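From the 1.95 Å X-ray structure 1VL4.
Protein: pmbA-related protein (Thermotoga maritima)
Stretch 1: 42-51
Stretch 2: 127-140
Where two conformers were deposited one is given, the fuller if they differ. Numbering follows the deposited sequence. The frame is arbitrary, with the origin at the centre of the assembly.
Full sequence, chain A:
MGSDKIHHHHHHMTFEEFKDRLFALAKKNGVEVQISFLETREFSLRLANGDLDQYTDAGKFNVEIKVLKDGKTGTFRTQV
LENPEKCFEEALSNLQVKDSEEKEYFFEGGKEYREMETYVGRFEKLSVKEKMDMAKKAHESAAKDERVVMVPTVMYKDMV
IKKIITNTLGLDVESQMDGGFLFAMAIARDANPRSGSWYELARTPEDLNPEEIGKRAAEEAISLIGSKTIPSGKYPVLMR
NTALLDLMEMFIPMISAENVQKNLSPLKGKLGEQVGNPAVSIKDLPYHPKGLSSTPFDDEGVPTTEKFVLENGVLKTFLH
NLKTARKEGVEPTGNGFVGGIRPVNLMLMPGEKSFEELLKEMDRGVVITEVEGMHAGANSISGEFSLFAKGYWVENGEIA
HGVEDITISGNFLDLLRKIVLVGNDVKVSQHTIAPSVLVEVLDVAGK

Stretch 1 42-51: EFSLRLANGD
Stretch 2 127-140: SVKEKMDMAKKAHE

The most unusual feature of this contact is a glycine lying against a histidine ring: Gly50 CA sits over one face of the His139 imidazole, 3.5 Å from the ring centroid and 27° off its normal, in a CH-pi contact. Gly50 (phi/psi 87/-23) follows Asn49 (46/47) in a type I' turn from Ala48 to Asp51, closed by Ala48 N to Asp51 O (2.8 Å) and Asp51 N to Ala48 O (3.0 Å). Glycine suits the site twice over: a CB would be jammed against the preceding carbonyl O and would lie 2.9 Å from His139 NE2. His139 (chi1 t, chi2 -89°) offers the glycine CA a flat ring face.

The turn ends an extended strand, 42-48, running beside helix 128-140 (phi/psi near -63/-41, i to i+4 hydrogen bonds) in roughly the same direction, at 32°, axes 9.4 Å apart at closest approach. The register pairs Phe43 with Val128, Leu45 with Met132, Leu47 with Ala135 and Gly50 with His139, their CA separations shrinking from 9.0 to 6.3 Å. Strand alternation points Phe43, Leu45 and Leu47, all buried and apolar, toward the helix, and Glu42, Ser44, Arg46 and Ala48 away.

Phe43 (chi1 t, chi2 -84°) fills the wide end: its CZ lies 3.6 Å from Val128 CG2 and its CD1 3.7 Å from Lys131 CD. Lys131, m then t throughout, lends its aliphatic chain here, while its NZ is hydrogen-bonded elsewhere in the structure. Val128 (p) and Met132 (m, t, p) point CB sideways, adding apolar flanks. Leu45 (p, p) places CD2 4.0 Å from Met132 CG. Small Ala135 lets its CB touch both leucines, 3.5 Å from Leu45 CD1 and 4.1 Å from Leu47 CD1 (Leu47 m, t), with Leu47 CD1 3.8 Å from Ala135 O.

No hydrogen bond crosses the interface; 433 Å² is buried, both sides summed. Ser127 OG caps Glu130 N at 3.0 Å.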

# COMPACT_ATOMS: atom_id res chain seq x y z
N GLU A 42 14.80 -0.78 -12.19
CA GLU A 42 14.87 -1.68 -11.07
C GLU A 42 14.74 -3.13 -11.50
O GLU A 42 14.06 -3.44 -12.48
CB GLU A 42 13.81 -1.35 -10.01
CG GLU A 42 12.38 -1.52 -10.51
CD GLU A 42 11.36 -0.72 -9.69
OE1 GLU A 42 11.09 -1.15 -8.55
OE2 GLU A 42 10.85 0.32 -10.19
N PHE A 43 15.42 -3.99 -10.74
CA PHE A 43 15.33 -5.37 -10.96
C PHE A 43 15.16 -6.03 -9.61
O PHE A 43 15.93 -5.77 -8.70
CB PHE A 43 16.56 -5.88 -11.67
CG PHE A 43 16.49 -7.33 -11.96
CD1 PHE A 43 16.84 -8.28 -10.99
CD2 PHE A 43 16.02 -7.79 -13.17
CE1 PHE A 43 16.75 -9.60 -11.23
CE2 PHE A 43 15.93 -9.18 -13.42
CZ PHE A 43 16.28 -10.07 -12.42
N SER A 44 14.17 -6.89 -9.48
CA SER A 44 14.00 -7.63 -8.25
C SER A 44 13.63 -9.06 -8.54
O SER A 44 13.05 -9.35 -9.57
CB SER A 44 12.88 -7.01 -7.44
OG SER A 44 11.64 -7.21 -8.07
N LEU A 45 13.97 -9.94 -7.62
CA LEU A 45 13.55 -11.28 -7.64
C LEU A 45 13.33 -11.90 -6.25
O LEU A 45 14.00 -11.53 -5.25
CB LEU A 45 14.48 -12.12 -8.49
CG LEU A 45 15.87 -12.39 -8.00
CD1 LEU A 45 15.85 -13.56 -6.99
CD2 LEU A 45 16.74 -12.75 -9.20
N ARG A 46 12.38 -12.83 -6.22
CA ARG A 46 12.01 -13.55 -4.99
C ARG A 46 11.96 -15.02 -5.23
O ARG A 46 11.34 -15.47 -6.20
CB ARG A 46 10.67 -13.05 -4.50
CG ARG A 46 10.15 -13.68 -3.23
CD ARG A 46 8.77 -13.11 -2.87
NE ARG A 46 7.67 -13.97 -3.34
CZ ARG A 46 6.42 -13.56 -3.58
NH1 ARG A 46 6.08 -12.28 -3.46
NH2 ARG A 46 5.51 -14.43 -3.99
N LEU A 47 12.66 -15.76 -4.38
CA LEU A 47 12.56 -17.20 -4.29
C LEU A 47 11.63 -17.54 -3.13
O LEU A 47 11.72 -16.97 -2.04
CB LEU A 47 13.93 -17.83 -4.03
CG LEU A 47 15.10 -17.34 -4.87
CD1 LEU A 47 16.29 -18.23 -4.55
CD2 LEU A 47 14.77 -17.40 -6.37
N ALA A 48 10.75 -18.48 -3.38
CA ALA A 48 9.78 -18.97 -2.42
C ALA A 48 10.13 -20.44 -2.19
O ALA A 48 10.03 -21.24 -3.09
CB ALA A 48 8.39 -18.86 -3.01
N ASN A 49 10.59 -20.77 -0.99
CA ASN A 49 11.12 -22.10 -0.73
C ASN A 49 12.08 -22.58 -1.82
O ASN A 49 11.98 -23.68 -2.33
CB ASN A 49 9.95 -23.08 -0.52
CG ASN A 49 9.09 -22.68 0.69
OD1 ASN A 49 9.56 -22.70 1.85
ND2 ASN A 49 7.85 -22.27 0.43
N GLY A 50 13.01 -21.71 -2.22
CA GLY A 50 14.00 -22.09 -3.21
C GLY A 50 13.60 -21.90 -4.67
O GLY A 50 14.47 -21.75 -5.52
N ASP A 51 12.32 -21.86 -4.97
CA ASP A 51 11.91 -21.68 -6.34
C ASP A 51 11.72 -20.22 -6.71
O ASP A 51 11.03 -19.45 -6.03
CB ASP A 51 10.61 -22.43 -6.62
CG ASP A 51 10.82 -23.93 -6.81
OD1 ASP A 51 11.66 -24.54 -6.10
OD2 ASP A 51 10.12 -24.51 -7.68
N SER A 127 25.09 -9.46 -14.75
CA SER A 127 24.12 -10.14 -15.61
C SER A 127 22.98 -10.66 -14.73
O SER A 127 23.13 -10.74 -13.52
CB SER A 127 24.76 -11.34 -16.24
OG SER A 127 24.94 -12.32 -15.25
N VAL A 128 21.85 -11.03 -15.33
CA VAL A 128 20.75 -11.59 -14.54
C VAL A 128 21.09 -12.95 -13.94
O VAL A 128 20.59 -13.30 -12.89
CB VAL A 128 19.39 -11.63 -15.33
CG1 VAL A 128 19.52 -12.36 -16.67
CG2 VAL A 128 18.27 -12.25 -14.46
N LYS A 129 21.92 -13.74 -14.61
CA LYS A 129 22.41 -14.93 -14.04
C LYS A 129 23.16 -14.70 -12.75
O LYS A 129 22.98 -15.45 -11.80
CB LYS A 129 23.26 -15.70 -15.06
CG LYS A 129 23.86 -16.96 -14.49
CD LYS A 129 24.25 -17.91 -15.56
CE LYS A 129 24.72 -19.24 -14.97
NZ LYS A 129 25.84 -19.03 -14.00
N GLU A 130 24.01 -13.67 -12.69
CA GLU A 130 24.75 -13.37 -11.48
C GLU A 130 23.83 -12.93 -10.35
O GLU A 130 24.06 -13.26 -9.20
CB GLU A 130 25.80 -12.30 -11.73
CG GLU A 130 26.93 -12.74 -12.70
CD GLU A 130 27.91 -11.58 -13.04
OE1 GLU A 130 27.50 -10.60 -13.70
OE2 GLU A 130 29.09 -11.66 -12.65
N LYS A 131 22.79 -12.18 -10.67
CA LYS A 131 21.81 -11.79 -9.65
C LYS A 131 21.09 -13.02 -9.14
O LYS A 131 20.98 -13.18 -7.93
CB LYS A 131 20.81 -10.76 -10.21
CG LYS A 131 21.49 -9.51 -10.72
CD LYS A 131 20.53 -8.52 -11.30
CE LYS A 131 21.20 -7.44 -12.13
NZ LYS A 131 20.42 -6.12 -12.21
N MET A 132 20.67 -13.93 -10.05
CA MET A 132 20.00 -15.12 -9.65
C MET A 132 20.91 -15.94 -8.77
O MET A 132 20.46 -16.50 -7.77
CB MET A 132 19.58 -15.98 -10.85
CG MET A 132 18.49 -15.37 -11.68
SD MET A 132 18.41 -16.17 -13.33
CE MET A 132 18.24 -17.89 -12.85
N ASP A 133 22.19 -16.01 -9.14
CA ASP A 133 23.15 -16.87 -8.42
C ASP A 133 23.38 -16.34 -6.98
O ASP A 133 23.49 -17.13 -6.05
CB ASP A 133 24.47 -17.02 -9.19
CG ASP A 133 24.37 -17.99 -10.39
OD1 ASP A 133 23.44 -18.82 -10.48
OD2 ASP A 133 25.24 -17.92 -11.28
N MET A 134 23.38 -15.02 -6.80
CA MET A 134 23.37 -14.44 -5.46
C MET A 134 22.20 -14.90 -4.56
O MET A 134 22.39 -15.25 -3.38
CB MET A 134 23.41 -12.91 -5.52
CG MET A 134 24.73 -12.38 -6.04
SD MET A 134 24.84 -10.55 -6.17
CE MET A 134 25.12 -10.20 -4.50
N ALA A 135 20.98 -14.84 -5.10
CA ALA A 135 19.79 -15.28 -4.39
C ALA A 135 19.83 -16.78 -4.09
O ALA A 135 19.58 -17.18 -2.95
CB ALA A 135 18.55 -14.90 -5.20
N LYS A 136 20.17 -17.61 -5.07
CA LYS A 136 20.34 -19.05 -4.87
C LYS A 136 21.42 -19.42 -3.85
O LYS A 136 21.28 -20.39 -3.10
CB LYS A 136 20.62 -19.77 -6.21
CG LYS A 136 19.55 -19.61 -7.26
CD LYS A 136 19.94 -20.31 -8.55
CE LYS A 136 18.75 -20.47 -9.51
NZ LYS A 136 19.19 -20.61 -10.95
N LYS A 137 22.50 -18.65 -3.81
CA LYS A 137 23.51 -18.87 -2.84
C LYS A 137 23.00 -18.52 -1.44
O LYS A 137 23.28 -19.23 -0.49
CB LYS A 137 24.74 -18.05 -3.18
CG LYS A 137 25.94 -18.30 -2.29
CD LYS A 137 26.56 -19.70 -2.56
CE LYS A 137 27.40 -20.18 -1.37
NZ LYS A 137 27.82 -21.61 -1.51
N ALA A 138 22.22 -17.44 -1.31
CA ALA A 138 21.63 -17.11 -0.02
C ALA A 138 20.67 -18.23 0.46
O ALA A 138 20.69 -18.63 1.65
CB ALA A 138 20.96 -15.79 -0.07
N HIS A 139 19.91 -18.79 -0.48
CA HIS A 139 18.99 -19.88 -0.16
C HIS A 139 19.76 -21.11 0.32
O HIS A 139 19.35 -21.77 1.28
CB HIS A 139 18.17 -20.30 -1.38
CG HIS A 139 17.24 -21.45 -1.09
ND1 HIS A 139 17.61 -22.77 -1.23
CD2 HIS A 139 15.98 -21.46 -0.61
CE1 HIS A 139 16.62 -23.55 -0.85
NE2 HIS A 139 15.62 -22.78 -0.46
N GLU A 140 20.82 -21.44 -0.41
CA GLU A 140 21.59 -22.64 -0.17
C GLU A 140 22.20 -22.60 1.22
O GLU A 140 22.17 -23.61 1.95
CB GLU A 140 22.67 -22.79 -1.24
CG GLU A 140 23.43 -24.10 -1.23
CD GLU A 140 24.72 -24.10 -2.07
OE1 GLU A 140 25.04 -23.07 -2.73
OE2 GLU A 140 25.41 -25.15 -2.05